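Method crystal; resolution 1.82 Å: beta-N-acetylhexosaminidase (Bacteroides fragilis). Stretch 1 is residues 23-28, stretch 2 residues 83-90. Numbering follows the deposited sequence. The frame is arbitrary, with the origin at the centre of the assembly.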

# COMPACT_ATOMS: atom_id res chain seq x y z
N GLY A 23 20.26 -31.92 -5.12
CA GLY A 23 21.11 -31.53 -4.01
C GLY A 23 20.58 -30.37 -3.19
O GLY A 23 19.48 -29.86 -3.42
N ARG A 24 21.39 -29.96 -2.22
CA ARG A 24 21.03 -28.82 -1.39
C ARG A 24 22.30 -28.17 -0.87
O ARG A 24 23.36 -28.80 -0.82
CB ARG A 24 20.15 -29.26 -0.22
CG ARG A 24 20.71 -30.45 0.56
CD ARG A 24 19.72 -30.92 1.60
NE ARG A 24 18.34 -30.72 1.16
CZ ARG A 24 17.28 -30.79 1.95
NH1 ARG A 24 16.06 -30.58 1.46
NH2 ARG A 24 17.43 -31.08 3.24
N LEU A 25 22.19 -26.90 -0.51
CA LEU A 25 23.31 -26.17 0.05
C LEU A 25 23.01 -25.85 1.50
O LEU A 25 22.01 -25.19 1.80
CB LEU A 25 23.53 -24.86 -0.72
CG LEU A 25 24.61 -23.94 -0.14
CD1 LEU A 25 25.99 -24.56 -0.33
CD2 LEU A 25 24.53 -22.57 -0.78
N ARG A 26 23.86 -26.31 2.41
CA ARG A 26 23.70 -25.99 3.82
C ARG A 26 24.67 -24.89 4.22
O ARG A 26 25.88 -25.00 3.99
CB ARG A 26 23.91 -27.23 4.70
CG ARG A 26 23.07 -28.45 4.28
CD ARG A 26 22.97 -29.50 5.40
NE ARG A 26 22.88 -30.87 4.89
CZ ARG A 26 21.75 -31.52 4.62
NH1 ARG A 26 21.81 -32.77 4.16
NH2 ARG A 26 20.57 -30.95 4.82
N LEU A 27 24.14 -23.82 4.80
CA LEU A 27 24.96 -22.73 5.30
C LEU A 27 24.80 -22.62 6.81
O LEU A 27 23.78 -22.14 7.31
CB LEU A 27 24.56 -21.40 4.65
CG LEU A 27 24.67 -21.31 3.13
CD1 LEU A 27 24.40 -19.89 2.66
CD2 LEU A 27 26.04 -21.77 2.67
N GLN A 28 25.83 -23.06 7.52
CA GLN A 28 25.87 -22.93 8.97
C GLN A 28 27.24 -22.39 9.37
O GLN A 28 28.26 -22.77 8.79
CB GLN A 28 25.61 -24.28 9.65
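Stretch 2 83-90: RVTPERII

Stretch 2 folds as a hairpin whose turn lies over the side chain of Leu25. Arg83 and Val84 end one strand and Ile89 and Ile90 begin the next; the two are paired by backbone hydrogen bonds from Arg83 N to Ile90 O and from Ile90 N to Arg83 O, both 2.9 Å, and a third, Thr85 N to Arg88 O, 2.9 Å, closes the turn. Between them the chain turns through Pro86 (phi/psi -64/-11°) and Glu87 (-106/-31°). Thr85, with chi1 at 74° (p), braces this turn from within: its OG1 accepts hydrogen bonds from Glu87 N and Arg88 N, each 3.1 Å long.

Stretch 1 is extended from Gly23 to Leu27, and its side chains alternate. The CA-to-CB bonds of Leu25 and Leu27 point toward the hairpin, those of Arg24 and Arg26 away from it. Gly23 adopts phi/psi of 97/-176°, where a CB would be jammed against the preceding carbonyl oxygen. The nearest pair of CA atoms across the stretches is that of Leu25 and Pro86, 5.0 Å apart, yet no direct hydrogen bond joins the two stretches among the modelled atoms. A water instead links them, donating to Arg24 O at 3.0 Å and to Pro86 O at 2.6 Å.

Leu25 is the centre of the contact, and its t,p rotamer (chi1 175°, chi2 69°) lays the side chain across one face of the hairpin, near its turn. Leu25 CB lies 3.9 Å from Val84 CG1 and 3.5 Å from Thr85 O. At the end of the side chain, Leu25 CD1 packs against turn backbone, 3.4 Å from Pro86 O and 4.0 Å from Glu87 C, whereas Leu25 CD2 reaches Ile89 CG1 at 3.5 Å. The leucine thus touches both strands of the hairpin as well as the turn between them, and is buried.

The apolar surface opposing it comes from Val84 and Ile89. The CA-to-CB bond of Val84 (chi1 177°, t) points toward stretch 1. Ile89 leaves its backbone sideways, but its m,t conformation (chi1 -54°, chi2 -176°) brings the end of the side chain nearer, so that Ile89 CD1 also approaches Leu27 CD1, at 4.3 Å. Leu27, itself m,t, makes a looser contact than Leu25.

Pro86 contributes chiefly through its backbone: its CA-to-CB bond points away, although its carbonyl oxygen meets both Leu25 and the water. Arg88 likewise directs its CA-to-CB bond away from stretch 1, and its guanidinium group is hydrogen-bonded elsewhere in the structure. The two stretches bury 265 Å², both sides summed, most of it around the side chain of Leu25, which meets both apolar side chains and hairpin backbone.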

# COMPACT_ATOMS: atom_id res chain seq x y z
N ARG A 83 20.51 -18.49 -8.17
CA ARG A 83 21.01 -19.83 -8.47
C ARG A 83 21.62 -20.40 -7.21
O ARG A 83 22.59 -19.84 -6.68
CB ARG A 83 22.05 -19.82 -9.59
CG ARG A 83 21.47 -19.58 -10.97
CD ARG A 83 22.58 -19.39 -11.99
NE ARG A 83 23.12 -18.04 -11.93
CZ ARG A 83 24.30 -17.69 -12.44
NH1 ARG A 83 25.06 -18.61 -13.02
NH2 ARG A 83 24.72 -16.43 -12.35
N VAL A 84 21.04 -21.49 -6.71
CA VAL A 84 21.63 -22.23 -5.60
C VAL A 84 22.28 -23.48 -6.17
O VAL A 84 21.60 -24.29 -6.80
CB VAL A 84 20.56 -22.64 -4.57
CG1 VAL A 84 21.18 -23.48 -3.45
CG2 VAL A 84 19.87 -21.41 -3.98
N THR A 85 23.60 -23.62 -5.97
CA THR A 85 24.32 -24.81 -6.39
C THR A 85 24.83 -25.49 -5.11
O THR A 85 24.69 -24.92 -4.03
CB THR A 85 25.52 -24.46 -7.31
OG1 THR A 85 26.58 -23.87 -6.54
CG2 THR A 85 25.09 -23.51 -8.41
N PRO A 86 25.39 -26.71 -5.23
CA PRO A 86 25.95 -27.33 -4.02
C PRO A 86 27.14 -26.56 -3.43
O PRO A 86 27.55 -26.87 -2.31
CB PRO A 86 26.41 -28.70 -4.51
CG PRO A 86 25.52 -29.01 -5.66
CD PRO A 86 25.28 -27.68 -6.33
N GLU A 87 27.68 -25.59 -4.16
CA GLU A 87 28.83 -24.82 -3.67
C GLU A 87 28.53 -23.40 -3.22
O GLU A 87 29.19 -22.88 -2.33
CB GLU A 87 29.94 -24.80 -4.73
N ARG A 88 27.53 -22.76 -3.82
CA ARG A 88 27.29 -21.34 -3.55
C ARG A 88 25.91 -20.89 -3.98
O ARG A 88 25.17 -21.64 -4.63
CB ARG A 88 28.33 -20.50 -4.30
CG ARG A 88 28.17 -20.58 -5.82
CD ARG A 88 29.19 -19.73 -6.57
NE ARG A 88 30.55 -20.26 -6.48
CZ ARG A 88 31.50 -19.73 -5.73
NH1 ARG A 88 32.71 -20.26 -5.70
NH2 ARG A 88 31.25 -18.64 -5.02
N ILE A 89 25.56 -19.67 -3.58
CA ILE A 89 24.38 -19.00 -4.10
C ILE A 89 24.84 -17.78 -4.87
O ILE A 89 25.70 -17.03 -4.41
CB ILE A 89 23.47 -18.49 -2.97
CG1 ILE A 89 23.11 -19.63 -2.02
CG2 ILE A 89 22.20 -17.86 -3.55
CD1 ILE A 89 22.14 -19.23 -0.93
N ILE A 90 24.30 -17.61 -6.07
CA ILE A 90 24.52 -16.39 -6.82
C ILE A 90 23.19 -15.69 -6.96
O ILE A 90 22.24 -16.24 -7.53
CB ILE A 90 25.06 -16.68 -8.21
CG1 ILE A 90 26.40 -17.41 -8.09
CG2 ILE A 90 25.25 -15.39 -9.00
CD1 ILE A 90 26.89 -17.93 -9.39
O HOH W 1 26.40 -28.76 -0.92